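Local atomic coordinates of putative polyphosphate kinase 2 (Pseudomonas aeruginosa PAO1, PDB entry 3CZP), a protein that transfers phosphate from inorganic polyphosphate to AMP with magnesium as cofactor, making ADP, and less efficiently converts GMP to GDP. Residues Asp82-Arg87 / Trp94-Pro99; Glu339-Arg342 / Leu347-Phe350; Gly108-Gln113 / Arg137-Leu142; Gln328-Pro333 / Trp351-Ala356. All coordinates share one frame; numbering follows the deposited sequence.

Interaction 1 (Asp82-Arg87 / Trp94-Pro99); sequences DEELER and WRRLPP. With ACT (acetate ion), chain F.
Glu-83 meets Arg-95 through its aliphatic part, CB lying 4.2 Å from Arg-95 NH2, while its carboxylate turns away into the dimer interface. There it bonds to Ser-81 OG and pairs with Arg-95, both of the second subunit, and Arg-95 in turn reaches Glu-83 of that subunit. The Glu-83 carboxylates of the two subunits also come close together, a like-charge approach that the arginines would be expected to ease. One residue on, Glu-84 carries the main link. Its CG stands beside the backbone N (chi1 -70°) and the chain then runs out straight, crossing Arg-95 at about a right angle. Arg-95 NH2 donates to Glu-84 OE2 at 3.1 Å in a nearly straight bond (175°). The oxygen lies in the guanidinium plane, but the nitrogen comes from above the carboxylate plane. The other oxygen, OE1, is held by Ser-81 N of the same chain. Arg-96 NH2 makes a long salt bridge to the same Glu-84 OE2 at 3.9 Å, completing a three-residue network. Its guanidinium has Arg-95 NE over one face and grips an acetate ion, probably from the crystallisation liquor, at its edge: NH1 and NH2 of Arg-96 each donate to acetate O at 3.1 Å. At the end of the segment, Arg-87 folds back, and its NH1 bonds to Glu-83 O at 2.9 Å. The contact thus clips the short helix 82-85 to helix 91-96, beside the edge strand 72-76, where Arg-96 rests on Gln-75, with helix 125-144 packed against Trp-94 and Leu-97.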
# COMPACT_ATOMS: atom_id res chain seq x y z
N ASP A 82 6.23 4.77 -12.53
CA ASP A 82 7.63 4.52 -12.27
C ASP A 82 7.75 3.31 -11.37
O ASP A 82 8.61 2.48 -11.60
CB ASP A 82 8.29 5.69 -11.52
CG ASP A 82 8.43 6.94 -12.34
OD1 ASP A 82 8.38 6.87 -13.58
OD2 ASP A 82 8.61 8.02 -11.72
N GLU A 83 6.90 3.22 -10.34
CA GLU A 83 7.01 2.20 -9.28
C GLU A 83 6.85 0.83 -9.90
O GLU A 83 7.54 -0.11 -9.57
CB GLU A 83 5.90 2.37 -8.21
CG GLU A 83 6.15 3.32 -6.96
CD GLU A 83 6.11 4.81 -7.26
OE1 GLU A 83 5.89 5.19 -8.43
OE2 GLU A 83 6.35 5.62 -6.33
N GLU A 84 5.92 0.76 -10.84
CA GLU A 84 5.56 -0.46 -11.54
C GLU A 84 6.61 -0.92 -12.56
O GLU A 84 6.87 -2.10 -12.69
CB GLU A 84 4.22 -0.27 -12.23
CG GLU A 84 3.14 -0.19 -11.18
CD GLU A 84 1.79 0.21 -11.67
OE1 GLU A 84 1.69 0.74 -12.82
OE2 GLU A 84 0.84 0.03 -10.86
N LEU A 85 7.14 0.03 -13.30
CA LEU A 85 8.18 -0.20 -14.30
C LEU A 85 9.52 -0.61 -13.71
O LEU A 85 10.32 -1.28 -14.39
CB LEU A 85 8.47 1.10 -15.09
CG LEU A 85 7.49 1.62 -16.14
CD1 LEU A 85 7.95 3.06 -16.62
CD2 LEU A 85 7.43 0.66 -17.26
N GLU A 86 9.82 -0.14 -12.50
CA GLU A 86 11.06 -0.52 -11.80
C GLU A 86 10.98 -1.82 -10.97
O GLU A 86 11.91 -2.18 -10.24
CB GLU A 86 11.48 0.62 -10.87
CG GLU A 86 11.88 1.91 -11.59
CD GLU A 86 12.95 1.69 -12.66
OE1 GLU A 86 13.80 0.77 -12.48
OE2 GLU A 86 12.94 2.43 -13.69
N ARG A 87 9.88 -2.54 -11.14
CA ARG A 87 9.67 -3.81 -10.47
C ARG A 87 9.28 -4.90 -11.51
O ARG A 87 8.89 -4.59 -12.62
CB ARG A 87 8.60 -3.62 -9.41
CG ARG A 87 9.11 -2.86 -8.19
CD ARG A 87 8.05 -2.61 -7.16
NE ARG A 87 8.57 -1.94 -6.00
CZ ARG A 87 8.87 -0.65 -5.92
NH1 ARG A 87 8.78 0.13 -6.97
NH2 ARG A 87 9.38 -0.18 -4.80
N TRP A 94 -0.35 -7.81 -8.77
CA TRP A 94 -0.49 -8.19 -7.32
C TRP A 94 -0.95 -7.00 -6.48
O TRP A 94 -1.81 -7.12 -5.59
CB TRP A 94 0.85 -8.70 -6.75
CG TRP A 94 1.26 -10.12 -7.16
CD1 TRP A 94 2.06 -10.46 -8.20
CD2 TRP A 94 0.84 -11.34 -6.55
NE1 TRP A 94 2.16 -11.85 -8.27
CE2 TRP A 94 1.41 -12.40 -7.27
CE3 TRP A 94 0.01 -11.63 -5.48
CZ2 TRP A 94 1.22 -13.75 -6.92
CZ3 TRP A 94 -0.17 -12.99 -5.13
CH2 TRP A 94 0.44 -14.01 -5.85
N ARG A 95 -0.41 -5.83 -6.81
CA ARG A 95 -0.70 -4.61 -6.11
C ARG A 95 -2.19 -4.27 -6.15
O ARG A 95 -2.73 -3.66 -5.18
CB ARG A 95 0.17 -3.45 -6.64
CG ARG A 95 -0.26 -2.13 -6.11
CD ARG A 95 0.75 -1.10 -5.92
NE ARG A 95 0.98 -0.33 -7.11
CZ ARG A 95 1.61 0.83 -7.13
NH1 ARG A 95 2.03 1.42 -6.03
NH2 ARG A 95 1.78 1.43 -8.28
N ARG A 96 -2.88 -4.63 -7.24
CA ARG A 96 -4.31 -4.28 -7.41
C ARG A 96 -5.29 -5.41 -7.21
O ARG A 96 -6.49 -5.24 -7.46
CB ARG A 96 -4.60 -3.69 -8.80
CG ARG A 96 -3.76 -2.51 -9.22
CD ARG A 96 -3.76 -1.44 -8.19
NE ARG A 96 -2.87 -0.35 -8.64
CZ ARG A 96 -2.48 0.71 -7.90
NH1 ARG A 96 -2.86 0.86 -6.62
NH2 ARG A 96 -1.71 1.66 -8.47
N LEU A 97 -4.84 -6.53 -6.66
CA LEU A 97 -5.79 -7.60 -6.41
C LEU A 97 -6.85 -7.11 -5.42
O LEU A 97 -6.51 -6.40 -4.47
CB LEU A 97 -5.09 -8.88 -5.99
CG LEU A 97 -4.14 -9.50 -7.00
CD1 LEU A 97 -3.52 -10.71 -6.35
CD2 LEU A 97 -4.78 -9.95 -8.36
N PRO A 98 -8.16 -7.46 -5.64
CA PRO A 98 -9.18 -7.02 -4.68
C PRO A 98 -9.18 -7.96 -3.50
O PRO A 98 -8.96 -9.13 -3.67
CB PRO A 98 -10.48 -7.19 -5.45
CG PRO A 98 -10.16 -8.25 -6.47
CD PRO A 98 -8.74 -8.32 -6.69
N PRO A 99 -9.42 -7.44 -2.30
CA PRO A 99 -9.48 -8.25 -1.10
C PRO A 99 -10.72 -9.17 -1.06
O PRO A 99 -11.73 -8.96 -1.76
CB PRO A 99 -9.54 -7.20 0.02
CG PRO A 99 -9.91 -5.89 -0.66
CD PRO A 99 -9.63 -6.00 -2.09
C ACT F . -0.81 4.26 -5.42
O ACT F . -1.70 3.73 -6.10
OXT ACT F . -0.17 5.12 -6.03
CH3 ACT F . -0.53 3.88 -4.00

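Interaction 2 (Glu339-Arg342 / Leu347-Phe350); sequences EEER and LWRF
Two short helices, 339-342 and 348-351, lie in the connection between strands 330-333 and 360-364 of the C-terminal PPK2 domain, and Glu-341 packs against Trp-348 and Arg-349. Its methylene CG does the touching, 3.8 Å from Arg-349 CB and 3.9 Å from Trp-348 CZ3. The latter approach is at the rim of the indole, near its plane, with the carboxylate turned steeply against the ring (79°). Trp-348 CZ3 also comes within 3.5 Å of Glu-340 O. The acidic end of Glu-341 makes no ion pair with Arg-349: Glu-341 OE1 bonds to Thr-338 N, and OE2 forms a salt bridge with Arg-352. What joins the polar parts is a water within hydrogen-bonding distance of Glu-341 O (2.8 Å), though it has other acceptors in reach. It accepts from Arg-349 NE at 3.0 Å and weakly from Arg-349 N, and sits at the edge of the guanidinium, in its plane. Arg-349 reaches it with CG tucked between backbone N and carbonyl carbon (chi1 54°) and a bend further out; a second conformer was also modelled, so the water bridge may not persist in both. Around this pair, Trp-348 rests on Trp-94 of helix 91-96, and Arg-349 lies on Pro-337. On the dimer side, helix 339-342 faces the second subunit: Glu-340, modelled in two conformers, bonds to Thr-338 and pairs with Arg-352, both of that subunit.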
# COMPACT_ATOMS: atom_id res chain seq x y z
N GLU A 339 -4.11 -8.03 9.03
CA GLU A 339 -5.48 -8.13 8.50
C GLU A 339 -5.57 -7.96 6.96
O GLU A 339 -6.25 -8.72 6.25
CB GLU A 339 -6.34 -7.09 9.25
CG GLU A 339 -7.61 -6.64 8.59
CD GLU A 339 -8.62 -6.09 9.60
OE1 GLU A 339 -8.19 -5.55 10.65
OE2 GLU A 339 -9.83 -6.26 9.32
N GLU A 340 -4.86 -6.94 6.47
CA GLU A 340 -4.81 -6.63 5.04
C GLU A 340 -4.03 -7.66 4.24
O GLU A 340 -4.28 -7.79 3.03
CB GLU A 340 -4.27 -5.20 4.80
CG GLU A 340 -5.35 -4.13 4.93
CD GLU A 340 -4.86 -2.67 4.90
OE1 GLU A 340 -5.61 -1.84 5.41
OE2 GLU A 340 -3.76 -2.35 4.36
N GLU A 341 -3.09 -8.37 4.88
CA GLU A 341 -2.41 -9.50 4.29
C GLU A 341 -3.26 -10.78 4.28
O GLU A 341 -3.19 -11.58 3.34
CB GLU A 341 -1.13 -9.82 5.01
CG GLU A 341 -0.09 -8.69 4.77
CD GLU A 341 1.07 -8.77 5.69
OE1 GLU A 341 1.01 -9.46 6.77
OE2 GLU A 341 2.05 -8.07 5.36
N ARG A 342 -4.04 -10.97 5.34
CA ARG A 342 -4.90 -12.12 5.42
C ARG A 342 -6.08 -12.09 4.38
O ARG A 342 -6.60 -13.13 3.98
CB ARG A 342 -5.41 -12.25 6.84
CG ARG A 342 -4.36 -12.78 7.84
CD ARG A 342 -5.02 -13.21 9.19
NE ARG A 342 -5.96 -12.17 9.70
CZ ARG A 342 -5.68 -11.21 10.59
NH1 ARG A 342 -4.48 -11.09 11.19
NH2 ARG A 342 -6.63 -10.34 10.94
N LEU A 347 1.18 -15.02 -1.37
CA LEU A 347 2.42 -14.29 -1.81
C LEU A 347 2.27 -12.80 -1.89
O LEU A 347 3.25 -12.10 -2.05
CB LEU A 347 2.92 -14.82 -3.16
CG LEU A 347 3.47 -16.26 -3.05
CD1 LEU A 347 3.72 -16.89 -4.40
CD2 LEU A 347 4.72 -16.31 -2.03
N TRP A 348 1.04 -12.30 -1.87
CA TRP A 348 0.78 -10.86 -1.87
C TRP A 348 1.61 -10.09 -0.84
O TRP A 348 2.17 -9.01 -1.14
CB TRP A 348 -0.74 -10.62 -1.68
CG TRP A 348 -1.19 -9.20 -1.80
CD1 TRP A 348 -1.69 -8.57 -2.91
CD2 TRP A 348 -1.29 -8.27 -0.73
NE1 TRP A 348 -2.02 -7.27 -2.62
CE2 TRP A 348 -1.81 -7.06 -1.27
CE3 TRP A 348 -1.00 -8.32 0.64
CZ2 TRP A 348 -2.03 -5.92 -0.49
CZ3 TRP A 348 -1.26 -7.19 1.42
CH2 TRP A 348 -1.75 -6.01 0.85
N ARG A 349 1.69 -10.64 0.36
CA ARG A 349 2.43 -10.03 1.45
C ARG A 349 3.92 -9.91 1.12
O ARG A 349 4.58 -8.99 1.59
CB ARG A 349 2.25 -10.83 2.75
CG ARG A 349 2.58 -12.30 2.61
CD ARG A 349 2.20 -13.07 3.87
NE ARG A 349 0.82 -13.54 3.83
CZ ARG A 349 0.32 -14.48 4.63
NH1 ARG A 349 1.10 -15.05 5.54
NH2 ARG A 349 -0.95 -14.84 4.52
N PHE A 350 4.43 -10.83 0.31
CA PHE A 350 5.85 -10.79 -0.05
C PHE A 350 6.11 -9.92 -1.24
O PHE A 350 7.07 -9.18 -1.24
CB PHE A 350 6.37 -12.21 -0.25
CG PHE A 350 6.15 -13.01 0.97
CD1 PHE A 350 6.89 -12.75 2.08
CD2 PHE A 350 5.12 -13.95 1.04
CE1 PHE A 350 6.67 -13.45 3.28
CE2 PHE A 350 4.89 -14.67 2.24
CZ PHE A 350 5.62 -14.37 3.34
O HOH W 1 -0.93 -12.25 1.75

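Interaction 3 (Gly108-Gln113 / Arg137-Leu142); sequences GNWYSQ and RFERML. With EDO (1,2-ethanediol), chain G.
Phe-138 drives its edge into the face of Trp-110 in a T-shaped stack, joining the start of helix 110-119 to helix 125-144 in the P-loop-type N-terminal PPK2 domain. The Phe-138 ring stands almost perpendicular (88°) to the six-membered ring of Trp-110, centroids 5.1 Å apart, and the nearest atoms are Phe-138 CE2 and Trp-110 CH2 at 3.6 Å. The indole points this way because CG of Trp-110 sits between backbone N and carbonyl carbon (chi1 41°). Behind it, Asn-109 CB covers part of the opposite face. The rim of the same indole turns to Glu-139: Trp-110 NE1 donates to Glu-139 OE2 at 2.9 Å, close to straight (166°). OE2 accepts through its anti lone pair and lies in the plane of the indole. The Tyr-111 and Glu-139 side chains come from opposite directions, and Tyr-111 OH meets Glu-139 OE2 from above the carboxylate plane in a short bond of 2.6 Å. Two donors from consecutive residues therefore hold one buried oxygen and fix the carboxylate's rotation. Lys-151 pairs with Glu-139 OE1 and also bonds to Tyr-111 OH, which would be expected to favour the charged carboxylate. Phe-93 adds a further edge-to-face contact to Trp-110. Asn-109 caps the helix that bears the two donors, its OD1 accepting a weak bond from Tyr-111 N (3.0 Å), and a weak bond from Asn-109 N to Ser-112 OG, 3.3 Å, makes the capping box.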
# COMPACT_ATOMS: atom_id res chain seq x y z
N GLY A 108 -6.84 -4.25 -19.80
CA GLY A 108 -5.37 -4.17 -20.06
C GLY A 108 -4.58 -5.11 -19.17
O GLY A 108 -3.52 -4.72 -18.63
N ASN A 109 -5.06 -6.35 -19.01
CA ASN A 109 -4.51 -7.24 -18.01
C ASN A 109 -3.31 -7.99 -18.67
O ASN A 109 -2.79 -7.57 -19.69
CB ASN A 109 -5.64 -8.15 -17.51
CG ASN A 109 -6.39 -8.82 -18.66
OD1 ASN A 109 -5.78 -9.44 -19.54
ND2 ASN A 109 -7.67 -8.64 -18.68
N TRP A 110 -2.89 -9.09 -18.10
CA TRP A 110 -1.76 -9.84 -18.65
C TRP A 110 -1.99 -10.36 -20.10
O TRP A 110 -1.10 -10.35 -20.91
CB TRP A 110 -1.36 -10.93 -17.65
CG TRP A 110 -2.46 -11.67 -16.98
CD1 TRP A 110 -3.01 -12.83 -17.39
CD2 TRP A 110 -3.16 -11.29 -15.77
NE1 TRP A 110 -3.96 -13.23 -16.51
CE2 TRP A 110 -4.09 -12.31 -15.51
CE3 TRP A 110 -3.08 -10.20 -14.89
CZ2 TRP A 110 -4.91 -12.29 -14.38
CZ3 TRP A 110 -3.93 -10.17 -13.79
CH2 TRP A 110 -4.83 -11.20 -13.55
N TYR A 111 -3.21 -10.73 -20.45
CA TYR A 111 -3.58 -11.13 -21.81
C TYR A 111 -3.46 -10.05 -22.85
O TYR A 111 -2.90 -10.29 -23.92
CB TYR A 111 -4.97 -11.72 -21.82
CG TYR A 111 -5.06 -12.95 -20.99
CD1 TYR A 111 -4.34 -14.09 -21.34
CD2 TYR A 111 -5.81 -12.99 -19.85
CE1 TYR A 111 -4.39 -15.24 -20.59
CE2 TYR A 111 -5.86 -14.12 -19.08
CZ TYR A 111 -5.16 -15.28 -19.49
OH TYR A 111 -5.20 -16.45 -18.72
N SER A 112 -3.95 -8.86 -22.55
CA SER A 112 -3.80 -7.71 -23.45
C SER A 112 -2.32 -7.47 -23.67
O SER A 112 -1.88 -7.26 -24.77
CB SER A 112 -4.44 -6.43 -22.89
OG SER A 112 -5.65 -6.71 -22.22
N GLN A 113 -1.54 -7.49 -22.60
CA GLN A 113 -0.11 -7.30 -22.72
C GLN A 113 0.56 -8.29 -23.68
O GLN A 113 1.21 -7.85 -24.65
CB GLN A 113 0.55 -7.35 -21.34
CG GLN A 113 0.15 -6.18 -20.39
CD GLN A 113 1.00 -6.15 -19.14
OE1 GLN A 113 1.43 -7.21 -18.66
NE2 GLN A 113 1.22 -4.96 -18.58
N ARG A 137 -0.26 -20.57 -14.61
CA ARG A 137 0.23 -20.83 -13.25
C ARG A 137 -0.25 -19.76 -12.21
O ARG A 137 -0.53 -20.09 -11.07
CB ARG A 137 1.77 -21.01 -13.25
CG ARG A 137 2.24 -22.31 -13.94
CD ARG A 137 3.76 -22.54 -13.86
NE ARG A 137 4.58 -21.30 -13.95
CZ ARG A 137 5.14 -20.78 -15.06
NH1 ARG A 137 5.04 -21.36 -16.23
NH2 ARG A 137 5.83 -19.65 -14.96
N PHE A 138 -0.22 -18.50 -12.60
CA PHE A 138 -0.66 -17.38 -11.76
C PHE A 138 -2.15 -17.59 -11.45
O PHE A 138 -2.53 -17.69 -10.29
CB PHE A 138 -0.36 -16.09 -12.49
CG PHE A 138 -0.82 -14.85 -11.79
CD1 PHE A 138 -0.34 -14.50 -10.58
CD2 PHE A 138 -1.76 -14.02 -12.38
CE1 PHE A 138 -0.80 -13.37 -9.95
CE2 PHE A 138 -2.17 -12.88 -11.77
CZ PHE A 138 -1.68 -12.55 -10.54
N GLU A 139 -2.97 -17.75 -12.48
CA GLU A 139 -4.41 -17.98 -12.26
C GLU A 139 -4.70 -19.19 -11.41
O GLU A 139 -5.58 -19.13 -10.56
CB GLU A 139 -5.18 -18.07 -13.53
CG GLU A 139 -5.05 -16.75 -14.28
CD GLU A 139 -5.74 -16.70 -15.55
OE1 GLU A 139 -6.43 -17.69 -15.90
OE2 GLU A 139 -5.56 -15.63 -16.24
N ARG A 140 -3.93 -20.25 -11.62
CA ARG A 140 -4.16 -21.48 -10.82
C ARG A 140 -3.96 -21.25 -9.33
O ARG A 140 -4.71 -21.80 -8.49
CB ARG A 140 -3.29 -22.61 -11.33
CG ARG A 140 -3.58 -23.96 -10.71
CD ARG A 140 -2.57 -25.02 -11.08
NE ARG A 140 -2.88 -25.47 -12.44
CZ ARG A 140 -3.76 -26.43 -12.75
NH1 ARG A 140 -4.39 -27.15 -11.81
NH2 ARG A 140 -3.99 -26.68 -14.03
N MSE A 141 -2.94 -20.47 -9.01
CA MSE A 141 -2.59 -20.21 -7.62
C MSE A 141 -3.66 -19.33 -6.97
O MSE A 141 -4.04 -19.53 -5.84
CB MSE A 141 -1.21 -19.54 -7.57
CG MSE A 141 -0.80 -18.97 -6.22
SE MSE A 141 0.97 -18.17 -6.25
CE MSE A 141 0.76 -17.06 -7.84
N LEU A 142 -4.11 -18.34 -7.70
CA LEU A 142 -5.16 -17.46 -7.21
C LEU A 142 -6.40 -18.18 -6.92
O LEU A 142 -7.02 -17.91 -5.88
CB LEU A 142 -5.51 -16.39 -8.21
CG LEU A 142 -4.43 -15.38 -8.49
CD1 LEU A 142 -4.98 -14.32 -9.46
CD2 LEU A 142 -3.90 -14.75 -7.18
C1 EDO G . -7.57 -24.67 -8.91
O1 EDO G . -8.63 -24.73 -7.92
C2 EDO G . -7.11 -26.09 -9.30
O2 EDO G . -5.71 -26.34 -9.02

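Interaction 4 (Gln328-Pro333 / Trp351-Ala356); sequences QYHIVP and WRHIPA
Val-332 presses a methyl onto the imidazole face of His-353, a CH-pi contact between the edge strand 330-333 of the C-terminal parallel sheet and the loop that leads into its neighbour, strand 360-364. Val-332 CG1 lies 3.8 Å from the ring centroid and only 13° off the normal, almost over the centre. His-330, two residues back on the same side of the strand, brings its own ring to the other's rim. His-330 NE2 stands 3.8 Å from His-353 ND1, too far for a hydrogen bond, and ND1 lies near the plane of the His-330 ring. Neither imidazole covers the other: their planes are inclined at 43° with centroids 5.9 Å apart. The His-353 ring is sandwiched, for Arg-352 CG sits 3.6 Å above its opposite face, toward the rim. His-353 sits in a type I turn from Trp-351 to Ile-354, and its side chain is directed toward the strand. Val-332 is fixed by backbone hydrogen bonds to Ile-362 and Asp-364. Phe-363 of strand 360-364 touches both Val-332 and His-353, while Ile-354 points the other way to Phe-395 and Leu-399 of helix 382-402. Arg-352, which backs the imidazole, faces the dimer interface. The two branches of Val-332 play different parts: CG1, opposite the backbone N (chi1 -177°), covers the centre of the ring, and CG2 comes down at the rim, 3.9 Å from His-353 CG.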
# COMPACT_ATOMS: atom_id res chain seq x y z
N GLN A 328 20.61 2.25 1.66
CA GLN A 328 20.85 1.25 0.62
C GLN A 328 20.07 -0.08 0.76
O GLN A 328 20.16 -0.95 -0.13
CB GLN A 328 22.35 0.96 0.55
CG GLN A 328 23.19 2.13 0.03
CD GLN A 328 24.68 1.79 0.03
OE1 GLN A 328 25.32 1.71 1.08
NE2 GLN A 328 25.25 1.63 -1.15
N TYR A 329 19.35 -0.28 1.86
CA TYR A 329 18.74 -1.55 2.14
C TYR A 329 17.44 -1.33 2.88
O TYR A 329 17.15 -0.21 3.34
CB TYR A 329 19.70 -2.53 2.87
CG TYR A 329 20.18 -2.01 4.21
CD1 TYR A 329 19.32 -1.97 5.31
CD2 TYR A 329 21.50 -1.55 4.39
CE1 TYR A 329 19.72 -1.51 6.51
CE2 TYR A 329 21.91 -1.07 5.64
CZ TYR A 329 21.03 -1.06 6.68
OH TYR A 329 21.37 -0.58 7.90
N HIS A 330 16.64 -2.40 2.93
CA HIS A 330 15.32 -2.42 3.56
C HIS A 330 15.20 -3.81 4.17
O HIS A 330 15.29 -4.78 3.44
CB HIS A 330 14.24 -2.19 2.51
CG HIS A 330 12.84 -2.33 3.03
ND1 HIS A 330 12.41 -1.72 4.20
CD2 HIS A 330 11.75 -2.94 2.50
CE1 HIS A 330 11.12 -1.97 4.37
NE2 HIS A 330 10.69 -2.71 3.36
N ILE A 331 15.10 -3.91 5.50
CA ILE A 331 14.96 -5.19 6.15
C ILE A 331 13.50 -5.40 6.53
O ILE A 331 12.89 -4.50 7.13
CB ILE A 331 15.82 -5.28 7.40
CG1 ILE A 331 17.29 -4.93 7.10
CG2 ILE A 331 15.69 -6.66 8.03
CD1 ILE A 331 18.12 -4.88 8.37
N VAL A 332 12.96 -6.57 6.19
CA VAL A 332 11.57 -6.95 6.46
C VAL A 332 11.54 -8.16 7.39
O VAL A 332 11.81 -9.26 6.95
CB VAL A 332 10.84 -7.38 5.20
CG1 VAL A 332 9.33 -7.71 5.50
CG2 VAL A 332 11.05 -6.33 4.12
N PRO A 333 11.23 -7.95 8.66
CA PRO A 333 11.10 -9.07 9.58
C PRO A 333 9.71 -9.69 9.43
O PRO A 333 8.71 -9.04 9.67
CB PRO A 333 11.37 -8.42 10.93
CG PRO A 333 10.91 -7.00 10.78
CD PRO A 333 11.07 -6.66 9.33
N TRP A 351 5.27 -10.02 -2.26
CA TRP A 351 5.39 -9.17 -3.45
C TRP A 351 5.45 -7.66 -3.10
O TRP A 351 6.06 -6.85 -3.85
CB TRP A 351 4.24 -9.47 -4.44
CG TRP A 351 4.55 -10.52 -5.45
CD1 TRP A 351 4.10 -11.82 -5.44
CD2 TRP A 351 5.41 -10.40 -6.59
NE1 TRP A 351 4.62 -12.50 -6.52
CE2 TRP A 351 5.39 -11.64 -7.25
CE3 TRP A 351 6.20 -9.36 -7.11
CZ2 TRP A 351 6.14 -11.88 -8.42
CZ3 TRP A 351 6.93 -9.61 -8.26
CH2 TRP A 351 6.89 -10.84 -8.91
N ARG A 352 4.71 -7.28 -2.08
CA ARG A 352 4.55 -5.89 -1.67
C ARG A 352 5.87 -5.36 -1.17
O ARG A 352 6.08 -4.18 -1.13
CB ARG A 352 3.43 -5.72 -0.61
CG ARG A 352 3.88 -6.13 0.76
CD ARG A 352 2.80 -6.18 1.82
NE ARG A 352 2.18 -4.89 2.14
CZ ARG A 352 1.36 -4.70 3.18
NH1 ARG A 352 1.09 -5.70 4.02
NH2 ARG A 352 0.78 -3.53 3.40
N HIS A 353 6.76 -6.26 -0.78
CA HIS A 353 8.08 -5.89 -0.33
C HIS A 353 9.21 -6.07 -1.32
O HIS A 353 10.36 -5.88 -0.94
CB HIS A 353 8.45 -6.70 0.92
CG HIS A 353 7.66 -6.29 2.10
ND1 HIS A 353 7.73 -5.03 2.63
CD2 HIS A 353 6.75 -6.97 2.83
CE1 HIS A 353 6.89 -4.94 3.64
NE2 HIS A 353 6.30 -6.11 3.80
N ILE A 354 8.92 -6.43 -2.56
CA ILE A 354 10.00 -6.71 -3.53
C ILE A 354 10.69 -5.43 -3.90
O ILE A 354 10.04 -4.42 -4.12
CB ILE A 354 9.43 -7.41 -4.75
CG1 ILE A 354 9.10 -8.87 -4.38
CG2 ILE A 354 10.32 -7.24 -5.99
CD1 ILE A 354 10.31 -9.71 -4.09
N PRO A 355 12.03 -5.45 -3.99
CA PRO A 355 12.73 -4.18 -4.26
C PRO A 355 12.59 -3.65 -5.68
O PRO A 355 12.49 -4.40 -6.64
CB PRO A 355 14.19 -4.51 -3.89
CG PRO A 355 14.30 -5.99 -4.09
CD PRO A 355 12.97 -6.56 -3.73
N ALA A 356 12.54 -2.33 -5.81
CA ALA A 356 12.78 -1.69 -7.09
C ALA A 356 14.24 -1.92 -7.54
O ALA A 356 15.10 -2.31 -6.75
CB ALA A 356 12.51 -0.24 -6.99

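In the fold
Trp-94 is the hub of this set. From interaction 1 its ring stacks on Trp-351 of interaction 4, with Trp-94 NE1 3.1 Å from Trp-351 NE1, and meets Phe-138 of interaction 3 edge-to-face, Trp-94 CE2 lying 3.6 Å from Phe-138 CE1. Its carbonyl O is 3.0 Å from Trp-348 NE1 of interaction 2. The seam between the two PPK2 domains therefore runs through these contacts, interactions 1 and 3 lying in the N-terminal domain, which seems to be inactive, and 2 and 4 in the C-terminal one. Leu-347 CD1 packs 3.6 Å from SE of the selenomethionine Met-141, joining interactions 2 and 3. Interactions 1, 2 and 4 also touch the second subunit; interaction 3 does not.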